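Local coordinates for protein histidine--tRNA ligase (Staphylococcus aureus, PDB 1QE0) that charges tRNA(His) with L-histidine at the expense of ATP, releasing AMP and diphosphate, and works as a homodimeric class II aminoacyl-tRNA synthetase, at residues L269-D277 against L314-I322; N350-K358 against D412-K420. All coordinates share one frame; numbering follows the deposited sequence.

Contact 1: L269-D277 against L314-I322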
ATOM      1  N   LEU A 269      -7.613   9.838  18.436  1.00 15.09           N
ATOM      2  CA  LEU A 269      -7.830  11.030  17.619  1.00 13.79           C
ATOM      3  C   LEU A 269      -9.292  10.928  17.296  1.00 19.42           C
ATOM      4  O   LEU A 269      -9.786   9.837  16.962  1.00 20.28           O
ATOM      5  CB  LEU A 269      -7.046  10.989  16.308  1.00  6.51           C
ATOM      6  CG  LEU A 269      -6.566  12.340  15.750  1.00  8.01           C
ATOM      7  CD1 LEU A 269      -6.113  12.232  14.349  1.00  3.08           C
ATOM      8  CD2 LEU A 269      -7.628  13.354  15.802  1.00 10.39           C
ATOM      9  N   MET A 270     -10.021  12.023  17.452  1.00 22.83           N
ATOM     10  CA  MET A 270     -11.426  11.937  17.136  1.00 24.06           C
ATOM     11  C   MET A 270     -11.963  13.038  16.254  1.00 23.35           C
ATOM     12  O   MET A 270     -11.369  14.109  16.104  1.00 17.60           O
ATOM     13  CB  MET A 270     -12.296  11.691  18.382  1.00 27.21           C
ATOM     14  CG  MET A 270     -11.553  11.642  19.705  1.00 25.56           C
ATOM     15  SD  MET A 270     -12.505  10.774  20.952  1.00 23.74           S
ATOM     16  CE  MET A 270     -12.535   9.170  20.241  1.00 25.67           C
ATOM     17  N   MET A 271     -13.007  12.643  15.538  1.00 28.66           N
ATOM     18  CA  MET A 271     -13.707  13.455  14.572  1.00 31.43           C
ATOM     19  C   MET A 271     -15.066  13.776  15.107  1.00 32.21           C
ATOM     20  O   MET A 271     -15.834  12.890  15.526  1.00 27.26           O
ATOM     21  CB  MET A 271     -13.841  12.646  13.269  1.00 39.52           C
ATOM     22  CG  MET A 271     -14.985  13.001  12.303  1.00 40.32           C
ATOM     23  SD  MET A 271     -14.508  14.102  10.940  1.00 45.37           S
ATOM     24  CE  MET A 271     -12.773  13.885  10.890  1.00 46.15           C
ATOM     25  N   ASP A 272     -15.321  15.068  15.152  1.00 36.26           N
ATOM     26  CA  ASP A 272     -16.599  15.571  15.582  1.00 42.13           C
ATOM     27  C   ASP A 272     -17.359  15.710  14.266  1.00 43.51           C
ATOM     28  O   ASP A 272     -16.998  16.547  13.419  1.00 44.31           O
ATOM     29  CB  ASP A 272     -16.446  16.962  16.222  1.00 46.53           C
ATOM     30  CG  ASP A 272     -15.748  16.928  17.569  1.00 47.50           C
ATOM     31  OD1 ASP A 272     -14.882  17.811  17.807  1.00 50.06           O
ATOM     32  OD2 ASP A 272     -16.090  16.044  18.389  1.00 47.71           O
ATOM     33  N   ASN A 273     -18.332  14.836  14.040  1.00 43.14           N
ATOM     34  CA  ASN A 273     -19.127  14.934  12.828  1.00 45.48           C
ATOM     35  C   ASN A 273     -20.544  14.431  13.040  1.00 45.90           C
ATOM     36  O   ASN A 273     -20.768  13.230  13.160  1.00 47.12           O
ATOM     37  CB  ASN A 273     -18.463  14.218  11.656  1.00 46.65           C
ATOM     38  CG  ASN A 273     -19.009  14.679  10.318  1.00 46.52           C
ATOM     39  OD1 ASN A 273     -20.177  14.403   9.991  1.00 46.81           O
ATOM     40  ND2 ASN A 273     -18.186  15.408   9.545  1.00 35.54           N
ATOM     41  N   PRO A 274     -21.526  15.356  13.038  1.00 47.09           N
ATOM     42  CA  PRO A 274     -22.973  15.168  13.223  1.00 47.47           C
ATOM     43  C   PRO A 274     -23.645  14.057  12.410  1.00 46.49           C
ATOM     44  O   PRO A 274     -24.658  13.497  12.850  1.00 46.94           O
ATOM     45  CB  PRO A 274     -23.546  16.554  12.888  1.00 47.71           C
ATOM     46  CG  PRO A 274     -22.556  17.102  11.915  1.00 46.75           C
ATOM     47  CD  PRO A 274     -21.263  16.742  12.610  1.00 48.85           C
ATOM     48  N   ASN A 275     -23.088  13.724  11.248  1.00 43.91           N
ATOM     49  CA  ASN A 275     -23.666  12.666  10.438  1.00 42.19           C
ATOM     50  C   ASN A 275     -23.132  11.307  10.869  1.00 42.49           C
ATOM     51  O   ASN A 275     -23.138  10.353  10.093  1.00 45.27           O
ATOM     52  CB  ASN A 275     -23.378  12.917   8.969  1.00 44.33           C
ATOM     53  CG  ASN A 275     -23.797  14.303   8.533  1.00 53.60           C
ATOM     54  OD1 ASN A 275     -24.795  14.853   9.027  1.00 56.32           O
ATOM     55  ND2 ASN A 275     -23.036  14.891   7.609  1.00 56.09           N
ATOM     56  N   TYR A 276     -22.726  11.217  12.133  1.00 43.34           N
ATOM     57  CA  TYR A 276     -22.170  10.006  12.717  1.00 44.92           C
ATOM     58  C   TYR A 276     -23.067   9.384  13.779  1.00 46.65           C
ATOM     59  O   TYR A 276     -23.876  10.081  14.390  1.00 48.58           O
ATOM     60  CB  TYR A 276     -20.814  10.322  13.329  1.00 41.58           C
ATOM     61  CG  TYR A 276     -19.730  10.245  12.317  1.00 45.64           C
ATOM     62  CD1 TYR A 276     -19.749   9.239  11.361  1.00 48.25           C
ATOM     63  CD2 TYR A 276     -18.672  11.145  12.319  1.00 49.18           C
ATOM     64  CE1 TYR A 276     -18.738   9.110  10.428  1.00 52.55           C
ATOM     65  CE2 TYR A 276     -17.638  11.028  11.381  1.00 56.10           C
ATOM     66  CZ  TYR A 276     -17.685   9.999  10.435  1.00 55.16           C
ATOM     67  OH  TYR A 276     -16.691   9.828   9.497  1.00 60.36           O
ATOM     68  N   ASP A 277     -22.946   8.071  13.982  1.00 47.31           N
ATOM     69  CA  ASP A 277     -23.744   7.393  15.000  1.00 51.59           C
ATOM     70  C   ASP A 277     -23.277   7.979  16.329  1.00 52.64           C
ATOM     71  O   ASP A 277     -22.221   7.618  16.848  1.00 54.14           O
ATOM     72  CB  ASP A 277     -23.513   5.873  14.973  1.00 56.23           C
ATOM     73  CG  ASP A 277     -24.473   5.095  15.897  1.00 62.25           C
ATOM     74  OD1 ASP A 277     -25.251   5.719  16.678  1.00 58.40           O
ATOM     75  OD2 ASP A 277     -24.438   3.837  15.817  1.00 63.41           O
ATOM     76  N   LEU A 314     -11.366   7.338   4.764  1.00 16.72           N
ATOM     77  CA  LEU A 314     -12.118   7.578   3.535  1.00 15.39           C
ATOM     78  C   LEU A 314     -13.499   8.177   3.873  1.00 17.58           C
ATOM     79  O   LEU A 314     -13.870   9.237   3.369  1.00 19.66           O
ATOM     80  CB  LEU A 314     -12.286   6.265   2.766  1.00  9.39           C
ATOM     81  CG  LEU A 314     -11.562   6.105   1.415  1.00 12.92           C
ATOM     82  CD1 LEU A 314     -11.057   7.425   0.911  1.00  6.80           C
ATOM     83  CD2 LEU A 314     -10.421   5.127   1.503  1.00 11.14           C
ATOM     84  N   LEU A 315     -14.213   7.546   4.797  1.00 17.62           N
ATOM     85  CA  LEU A 315     -15.547   8.000   5.205  1.00 19.27           C
ATOM     86  C   LEU A 315     -15.526   9.380   5.869  1.00 20.92           C
ATOM     87  O   LEU A 315     -16.476  10.153   5.737  1.00 20.40           O
ATOM     88  CB  LEU A 315     -16.152   6.979   6.163  1.00 21.93           C
ATOM     89  CG  LEU A 315     -17.662   6.792   6.244  1.00 24.31           C
ATOM     90  CD1 LEU A 315     -18.058   6.929   7.699  1.00 23.72           C
ATOM     91  CD2 LEU A 315     -18.419   7.781   5.353  1.00 27.01           C
ATOM     92  N   ALA A 316     -14.441   9.679   6.585  1.00 22.72           N
ATOM     93  CA  ALA A 316     -14.270  10.958   7.265  1.00 17.12           C
ATOM     94  C   ALA A 316     -14.225  12.026   6.210  1.00 18.55           C
ATOM     95  O   ALA A 316     -14.873  13.065   6.358  1.00 19.99           O
ATOM     96  CB  ALA A 316     -12.976  10.972   8.050  1.00 14.31           C
ATOM     97  N   LEU A 317     -13.449  11.782   5.150  1.00 18.50           N
ATOM     98  CA  LEU A 317     -13.340  12.761   4.071  1.00 16.60           C
ATOM     99  C   LEU A 317     -14.727  12.998   3.476  1.00 17.94           C
ATOM    100  O   LEU A 317     -15.102  14.129   3.172  1.00 15.54           O
ATOM    101  CB  LEU A 317     -12.372  12.296   2.974  1.00 14.63           C
ATOM    102  CG  LEU A 317     -10.845  12.496   3.006  1.00 14.68           C
ATOM    103  CD1 LEU A 317     -10.456  13.735   3.787  1.00 11.39           C
ATOM    104  CD2 LEU A 317     -10.172  11.303   3.587  1.00 16.70           C
ATOM    105  N   GLU A 318     -15.485  11.916   3.335  1.00 20.41           N
ATOM    106  CA  GLU A 318     -16.830  11.954   2.790  1.00 21.44           C
ATOM    107  C   GLU A 318     -17.695  12.889   3.639  1.00 25.87           C
ATOM    108  O   GLU A 318     -18.162  13.935   3.142  1.00 28.29           O
ATOM    109  CB  GLU A 318     -17.432  10.556   2.831  1.00 22.46           C
ATOM    110  CG  GLU A 318     -18.004  10.033   1.539  1.00 29.94           C
ATOM    111  CD  GLU A 318     -18.748   8.722   1.768  1.00 41.63           C
ATOM    112  OE1 GLU A 318     -19.927   8.769   2.206  1.00 48.42           O
ATOM    113  OE2 GLU A 318     -18.147   7.639   1.552  1.00 43.56           O
ATOM    114  N   GLU A 319     -17.874  12.533   4.919  1.00 22.86           N
ATOM    115  CA  GLU A 319     -18.692  13.321   5.843  1.00 19.64           C
ATOM    116  C   GLU A 319     -18.285  14.779   5.929  1.00 19.13           C
ATOM    117  O   GLU A 319     -19.130  15.628   6.155  1.00 19.92           O
ATOM    118  CB  GLU A 319     -18.677  12.729   7.250  1.00 22.33           C
ATOM    119  CG  GLU A 319     -19.035  11.258   7.365  1.00 30.70           C
ATOM    120  CD  GLU A 319     -20.468  10.926   6.991  1.00 35.44           C
ATOM    121  OE1 GLU A 319     -21.051  11.627   6.145  1.00 44.92           O
ATOM    122  OE2 GLU A 319     -21.010   9.932   7.524  1.00 36.90           O
ATOM    123  N   GLU A 320     -16.989  15.057   5.816  1.00 18.61           N
ATOM    124  CA  GLU A 320     -16.493  16.423   5.880  1.00 22.09           C
ATOM    125  C   GLU A 320     -16.645  17.070   4.522  1.00 21.87           C
ATOM    126  O   GLU A 320     -16.342  18.247   4.348  1.00 24.41           O
ATOM    127  CB  GLU A 320     -15.024  16.458   6.309  1.00 29.98           C
ATOM    128  CG  GLU A 320     -14.763  15.888   7.714  1.00 43.40           C
ATOM    129  CD  GLU A 320     -14.631  16.949   8.823  1.00 44.88           C
ATOM    130  OE1 GLU A 320     -13.632  17.725   8.799  1.00 42.15           O
ATOM    131  OE2 GLU A 320     -15.516  16.966   9.721  1.00 43.72           O
ATOM    132  N   GLY A 321     -17.096  16.290   3.554  1.00 21.36           N
ATOM    133  CA  GLY A 321     -17.281  16.812   2.220  1.00 22.28           C
ATOM    134  C   GLY A 321     -15.957  17.172   1.604  1.00 23.40           C
ATOM    135  O   GLY A 321     -15.748  18.297   1.161  1.00 29.33           O
ATOM    136  N   ILE A 322     -15.045  16.219   1.579  1.00 25.16           N
ATOM    137  CA  ILE A 322     -13.735  16.473   0.995  1.00 27.25           C
ATOM    138  C   ILE A 322     -13.484  15.608  -0.245  1.00 28.75           C
ATOM    139  O   ILE A 322     -13.967  14.456  -0.363  1.00 22.35           O
ATOM    140  CB  ILE A 322     -12.621  16.318   2.051  1.00 27.70           C
ATOM    141  CG1 ILE A 322     -12.903  17.302   3.206  1.00 26.96           C
ATOM    142  CG2 ILE A 322     -11.243  16.510   1.427  1.00 24.02           C
ATOM    143  CD1 ILE A 322     -11.814  17.441   4.229  1.00 16.58           C
TER

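Contact 2: N350-K358 against D412-K420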
ATOM      1  N   ASN A 350       0.965   3.099 -28.966  1.00  5.99           N
ATOM      2  CA  ASN A 350       2.156   2.493 -28.416  1.00  7.48           C
ATOM      3  C   ASN A 350       3.159   3.620 -28.191  1.00 10.82           C
ATOM      4  O   ASN A 350       3.842   3.679 -27.169  1.00 16.89           O
ATOM      5  CB  ASN A 350       2.674   1.498 -29.440  1.00 13.34           C
ATOM      6  CG  ASN A 350       4.134   1.170 -29.273  1.00 20.32           C
ATOM      7  OD1 ASN A 350       4.527   0.578 -28.264  1.00 23.19           O
ATOM      8  ND2 ASN A 350       4.953   1.521 -30.280  1.00 19.14           N
ATOM      9  N   HIS A 351       3.157   4.590 -29.099  1.00 10.30           N
ATOM     10  CA  HIS A 351       4.078   5.725 -29.019  1.00  9.09           C
ATOM     11  C   HIS A 351       3.814   6.618 -27.830  1.00  6.95           C
ATOM     12  O   HIS A 351       4.695   6.931 -27.037  1.00  6.55           O
ATOM     13  CB  HIS A 351       3.987   6.582 -30.279  1.00 18.40           C
ATOM     14  CG  HIS A 351       5.322   7.035 -30.773  1.00 36.62           C
ATOM     15  ND1 HIS A 351       5.872   8.271 -30.453  1.00 35.61           N
ATOM     16  CD2 HIS A 351       6.274   6.343 -31.437  1.00 43.63           C
ATOM     17  CE1 HIS A 351       7.112   8.300 -30.893  1.00 46.37           C
ATOM     18  NE2 HIS A 351       7.387   7.147 -31.493  1.00 54.06           N
ATOM     19  N   LEU A 352       2.589   7.085 -27.773  1.00  5.00           N
ATOM     20  CA  LEU A 352       2.174   7.957 -26.722  1.00  7.09           C
ATOM     21  C   LEU A 352       2.387   7.279 -25.383  1.00 10.38           C
ATOM     22  O   LEU A 352       3.036   7.853 -24.537  1.00 19.97           O
ATOM     23  CB  LEU A 352       0.713   8.337 -26.924  1.00  6.42           C
ATOM     24  CG  LEU A 352       0.363   9.097 -28.204  1.00  2.00           C
ATOM     25  CD1 LEU A 352      -1.100   9.183 -28.292  1.00  2.00           C
ATOM     26  CD2 LEU A 352       0.947  10.461 -28.216  1.00  2.00           C
ATOM     27  N   ARG A 353       1.933   6.036 -25.216  1.00  9.15           N
ATOM     28  CA  ARG A 353       2.071   5.312 -23.951  1.00  5.79           C
ATOM     29  C   ARG A 353       3.515   5.152 -23.501  1.00  9.19           C
ATOM     30  O   ARG A 353       3.820   5.174 -22.310  1.00  6.34           O
ATOM     31  CB  ARG A 353       1.382   3.974 -24.044  1.00  2.00           C
ATOM     32  CG  ARG A 353      -0.064   4.140 -24.333  1.00  2.00           C
ATOM     33  CD  ARG A 353      -0.826   2.812 -24.342  1.00  3.14           C
ATOM     34  NE  ARG A 353      -2.269   3.022 -24.227  1.00  2.00           N
ATOM     35  CZ  ARG A 353      -3.200   2.240 -24.753  1.00  2.00           C
ATOM     36  NH1 ARG A 353      -2.850   1.181 -25.431  1.00  2.15           N
ATOM     37  NH2 ARG A 353      -4.486   2.525 -24.609  1.00  2.00           N
ATOM     38  N   HIS A 354       4.419   5.055 -24.467  1.00 13.75           N
ATOM     39  CA  HIS A 354       5.838   4.949 -24.167  1.00 13.13           C
ATOM     40  C   HIS A 354       6.416   6.296 -23.804  1.00 16.40           C
ATOM     41  O   HIS A 354       7.620   6.419 -23.626  1.00 25.30           O
ATOM     42  CB  HIS A 354       6.587   4.396 -25.352  1.00  8.59           C
ATOM     43  CG  HIS A 354       6.679   2.914 -25.333  1.00 10.20           C
ATOM     44  ND1 HIS A 354       7.724   2.246 -24.740  1.00 13.52           N
ATOM     45  CD2 HIS A 354       5.809   1.966 -25.742  1.00  3.95           C
ATOM     46  CE1 HIS A 354       7.489   0.950 -24.775  1.00 13.70           C
ATOM     47  NE2 HIS A 354       6.336   0.752 -25.377  1.00 10.71           N
ATOM     48  N   ASN A 355       5.558   7.300 -23.686  1.00 14.66           N
ATOM     49  CA  ASN A 355       5.990   8.639 -23.345  1.00 13.27           C
ATOM     50  C   ASN A 355       5.209   9.286 -22.219  1.00 14.08           C
ATOM     51  O   ASN A 355       5.146  10.496 -22.132  1.00 15.31           O
ATOM     52  CB  ASN A 355       5.945   9.526 -24.566  1.00 10.55           C
ATOM     53  CG  ASN A 355       7.145   9.352 -25.444  1.00 14.92           C
ATOM     54  OD1 ASN A 355       8.060  10.150 -25.389  1.00 23.42           O
ATOM     55  ND2 ASN A 355       7.146   8.325 -26.280  1.00 16.81           N
ATOM     56  N   GLY A 356       4.582   8.480 -21.376  1.00 16.63           N
ATOM     57  CA  GLY A 356       3.852   9.026 -20.248  1.00 16.05           C
ATOM     58  C   GLY A 356       2.572   9.764 -20.551  1.00 15.73           C
ATOM     59  O   GLY A 356       2.121  10.552 -19.723  1.00 17.87           O
ATOM     60  N   ILE A 357       2.043   9.587 -21.757  1.00 13.82           N
ATOM     61  CA  ILE A 357       0.779  10.202 -22.148  1.00 13.41           C
ATOM     62  C   ILE A 357      -0.288   9.144 -21.929  1.00 12.25           C
ATOM     63  O   ILE A 357      -0.073   8.006 -22.268  1.00 12.59           O
ATOM     64  CB  ILE A 357       0.755  10.582 -23.646  1.00 10.71           C
ATOM     65  CG1 ILE A 357       1.574  11.837 -23.868  1.00  5.49           C
ATOM     66  CG2 ILE A 357      -0.686  10.827 -24.111  1.00 10.88           C
ATOM     67  CD1 ILE A 357       2.848  11.620 -24.560  1.00  4.62           C
ATOM     68  N   LYS A 358      -1.417   9.492 -21.330  1.00 13.79           N
ATOM     69  CA  LYS A 358      -2.469   8.492 -21.129  1.00 14.09           C
ATOM     70  C   LYS A 358      -3.345   8.570 -22.349  1.00 16.10           C
ATOM     71  O   LYS A 358      -4.023   9.575 -22.525  1.00 16.01           O
ATOM     72  CB  LYS A 358      -3.323   8.801 -19.910  1.00  8.05           C
ATOM     73  CG  LYS A 358      -2.608   8.668 -18.635  1.00  2.00           C
ATOM     74  CD  LYS A 358      -2.463   9.990 -17.987  1.00  9.05           C
ATOM     75  CE  LYS A 358      -3.704  10.389 -17.245  1.00 13.65           C
ATOM     76  NZ  LYS A 358      -3.585  11.761 -16.604  1.00 18.14           N
ATOM     77  N   ASP A 412       3.042  14.165 -37.015  1.00 34.11           N
ATOM     78  CA  ASP A 412       4.279  13.868 -36.299  1.00 39.24           C
ATOM     79  C   ASP A 412       4.343  14.516 -34.925  1.00 38.02           C
ATOM     80  O   ASP A 412       4.776  13.882 -33.935  1.00 41.87           O
ATOM     81  CB  ASP A 412       5.500  14.360 -37.072  1.00 48.94           C
ATOM     82  CG  ASP A 412       5.854  13.443 -38.223  1.00 57.32           C
ATOM     83  OD1 ASP A 412       5.525  13.750 -39.372  1.00 65.00           O
ATOM     84  OD2 ASP A 412       6.456  12.400 -37.983  1.00 57.87           O
ATOM     85  N   ALA A 413       3.960  15.781 -34.852  1.00 30.99           N
ATOM     86  CA  ALA A 413       4.027  16.459 -33.580  1.00 25.22           C
ATOM     87  C   ALA A 413       3.253  15.731 -32.497  1.00 24.35           C
ATOM     88  O   ALA A 413       3.712  15.722 -31.371  1.00 29.05           O
ATOM     89  CB  ALA A 413       3.569  17.876 -33.690  1.00 24.54           C
ATOM     90  N   LEU A 414       2.185  15.013 -32.800  1.00 20.36           N
ATOM     91  CA  LEU A 414       1.388  14.407 -31.743  1.00 18.48           C
ATOM     92  C   LEU A 414       2.091  13.949 -30.446  1.00 20.29           C
ATOM     93  O   LEU A 414       1.679  14.373 -29.383  1.00 21.34           O
ATOM     94  CB  LEU A 414       0.525  13.296 -32.262  1.00 19.88           C
ATOM     95  CG  LEU A 414      -0.958  13.414 -31.927  1.00 18.23           C
ATOM     96  CD1 LEU A 414      -1.143  13.973 -30.561  1.00 18.22           C
ATOM     97  CD2 LEU A 414      -1.605  14.328 -32.887  1.00 26.89           C
ATOM     98  N   VAL A 415       3.119  13.142 -30.517  1.00 24.74           N
ATOM     99  CA  VAL A 415       3.757  12.719 -29.271  1.00 28.66           C
ATOM    100  C   VAL A 415       4.425  13.907 -28.593  1.00 28.82           C
ATOM    101  O   VAL A 415       4.228  14.157 -27.420  1.00 26.44           O
ATOM    102  CB  VAL A 415       4.791  11.532 -29.387  1.00 31.09           C
ATOM    103  CG1 VAL A 415       4.290  10.373 -28.619  1.00 37.30           C
ATOM    104  CG2 VAL A 415       5.011  11.039 -30.838  1.00 37.74           C
ATOM    105  N   GLU A 416       5.188  14.649 -29.390  1.00 35.62           N
ATOM    106  CA  GLU A 416       5.927  15.848 -28.975  1.00 37.62           C
ATOM    107  C   GLU A 416       5.047  16.869 -28.297  1.00 34.10           C
ATOM    108  O   GLU A 416       5.446  17.533 -27.334  1.00 34.41           O
ATOM    109  CB  GLU A 416       6.423  16.576 -30.231  1.00 44.88           C
ATOM    110  CG  GLU A 416       7.820  16.302 -30.668  1.00 60.94           C
ATOM    111  CD  GLU A 416       8.876  16.588 -29.588  1.00 71.74           C
ATOM    112  OE1 GLU A 416       9.872  17.273 -29.964  1.00 79.35           O
ATOM    113  OE2 GLU A 416       8.758  16.075 -28.418  1.00 72.91           O
ATOM    114  N   TYR A 417       3.931  17.134 -28.951  1.00 33.13           N
ATOM    115  CA  TYR A 417       2.951  18.120 -28.553  1.00 31.85           C
ATOM    116  C   TYR A 417       2.227  17.767 -27.287  1.00 30.99           C
ATOM    117  O   TYR A 417       1.715  18.656 -26.610  1.00 31.96           O
ATOM    118  CB  TYR A 417       1.972  18.273 -29.699  1.00 32.48           C
ATOM    119  CG  TYR A 417       0.862  19.284 -29.510  1.00 35.56           C
ATOM    120  CD1 TYR A 417      -0.441  18.857 -29.356  1.00 37.97           C
ATOM    121  CD2 TYR A 417       1.131  20.655 -29.547  1.00 34.78           C
ATOM    122  CE1 TYR A 417      -1.486  19.768 -29.228  1.00 44.46           C
ATOM    123  CE2 TYR A 417       0.101  21.612 -29.426  1.00 38.06           C
ATOM    124  CZ  TYR A 417      -1.215  21.154 -29.268  1.00 45.81           C
ATOM    125  OH  TYR A 417      -2.281  22.022 -29.118  1.00 50.66           O
ATOM    126  N   PHE A 418       1.997  16.478 -27.077  1.00 31.14           N
ATOM    127  CA  PHE A 418       1.330  16.052 -25.882  1.00 29.69           C
ATOM    128  C   PHE A 418       2.343  15.888 -24.792  1.00 29.20           C
ATOM    129  O   PHE A 418       2.077  16.235 -23.665  1.00 31.60           O
ATOM    130  CB  PHE A 418       0.473  14.819 -26.104  1.00 23.80           C
ATOM    131  CG  PHE A 418      -0.943  15.143 -26.492  1.00 24.36           C
ATOM    132  CD1 PHE A 418      -1.946  15.195 -25.531  1.00 22.26           C
ATOM    133  CD2 PHE A 418      -1.273  15.436 -27.809  1.00 23.49           C
ATOM    134  CE1 PHE A 418      -3.252  15.529 -25.878  1.00 20.66           C
ATOM    135  CE2 PHE A 418      -2.599  15.774 -28.155  1.00 21.65           C
ATOM    136  CZ  PHE A 418      -3.573  15.821 -27.191  1.00 19.66           C
ATOM    137  N   LYS A 419       3.539  15.464 -25.168  1.00 30.27           N
ATOM    138  CA  LYS A 419       4.594  15.290 -24.190  1.00 30.54           C
ATOM    139  C   LYS A 419       4.722  16.645 -23.523  1.00 34.40           C
ATOM    140  O   LYS A 419       4.355  16.793 -22.367  1.00 36.16           O
ATOM    141  CB  LYS A 419       5.870  14.930 -24.887  1.00 28.44           C
ATOM    142  CG  LYS A 419       6.848  14.219 -24.008  1.00 32.23           C
ATOM    143  CD  LYS A 419       7.965  13.703 -24.861  1.00 36.52           C
ATOM    144  CE  LYS A 419       9.102  13.127 -24.047  1.00 42.20           C
ATOM    145  NZ  LYS A 419      10.381  13.360 -24.822  1.00 47.86           N
ATOM    146  N   LYS A 420       5.152  17.647 -24.277  1.00 43.16           N
ATOM    147  CA  LYS A 420       5.297  19.017 -23.770  1.00 47.92           C
ATOM    148  C   LYS A 420       3.910  19.632 -23.469  1.00 52.06           C
ATOM    149  O   LYS A 420       3.679  20.144 -22.337  1.00 55.11           O
ATOM    150  CB  LYS A 420       6.024  19.890 -24.823  1.00 45.16           C
ATOM    151  CG  LYS A 420       7.464  19.479 -25.072  1.00 43.42           C
ATOM    152  CD  LYS A 420       8.469  20.510 -24.577  1.00 46.53           C
ATOM    153  CE  LYS A 420       7.918  21.474 -23.533  1.00 45.76           C
ATOM    154  NZ  LYS A 420       7.596  20.815 -22.226  1.00 45.99           N
ATOM    155  OXT LYS A 420       3.049  19.631 -24.380  1.00 57.45           O
TER

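Contact 1: L269-D277 against L314-I322
N273 and E320 form the one hydrogen bond between 269-277 and 314-322, made just past the ends of the strand and the helix. ND2 of N273 donates to OE2 of E320 over 3.1 Å; the acceptor lies close to the amide plane and is approached at its anti lone pair, while the N-H...O angle of 146° leaves the bond somewhat bent. A chi1 of -161° swings the N273 amide beside the carbonyl carbon and toward the helix end. Its OD1 accepts from N of N275 at 3.2 Å, an Asx turn that fixes the rotation of the amide. E320 is gripped at both oxygens, since its OE1 accepts from the backbone N of K157.

M271 and E320 approach each other head-on: the M271 chain, bent at chi2 and chi3, brings SD also near OE2 and sets CE 4.1 Å from CB of A316. Y276 reaches across to the helix from the type I turn N273-Y276, its OH ending against A316 and E319. CD1 of L315 sits at the edge of its ring, in plane, 3.6 Å from CE1, and the E319 carboxylate is turned 86° from the ring.

Beyond E320, G321 closes the helix in a Schellman motif. Strand 302-309 and helix 310-319 are motif 3 of the class II catalytic domain, the helix's C-terminal end held here against strand 265-272 of the same mixed sheet.

Contact 2: N350-K358 against D412-K420
V415 is the hub of the apolar contact, pointing from helix 413-419 at the end of helix 338-353. Its CG1 meets CD2 of L352 at 3.4 Å, the two side chains crossing at a slant; the other neighbours of L352 include L332 and I334 of the central sheet. H351 crosses V415 at about a right angle, and CB of V415 lies at the edge of the imidazole, in its plane. Further along, I357 carries the packing past the end of the helix: its CG1 lies 3.9 Å from CB of F418, while CD1 stands over the backbone of the other helix, 4.1 Å from O of V415. The F418 ring leads away from I357 to an edge-to-face stack with F382.

The polar bond here is internal to 350-358. ND2 of N355 donates to O of H351 over 2.9 Å at an N-H...O angle of 154°, tying the residue back onto the last helical turn. OD1 of N355 lies beside the last methylenes of K419, 3.4 Å from CE, with NZ farther off and no hydrogen bond made; the K419 chain runs extended as far as CE before bending at chi4.

R353, on the side away from helix 413-419, forms salt bridges with D360 and with E142 of the second subunit. Two helices packed beside each other, with L352, L414 and F418 directed at a mixed five-stranded sheet, are the layering of the alpha/beta anticodon-binding domain of class IIa synthetases.

In the fold
The two contacts illustrate how one chain secures helices in separate domains: contact 1 falls in the catalytic domain and contact 2 in the anticodon-binding domain, with centres about 41 Å apart and no shared element. Both are partly buried and of similar size. Contact 1, about 16 Å from the centre of the chain, joins a helix end to a strand and turn and relies on amide and carboxylate groups as well as apolar ones. Contact 2, about 35 Å out, joins two helices largely through apolar side-chain contacts. The second subunit reaches residues of contact 2, whereas no other protein chain touches the segments of contact 1.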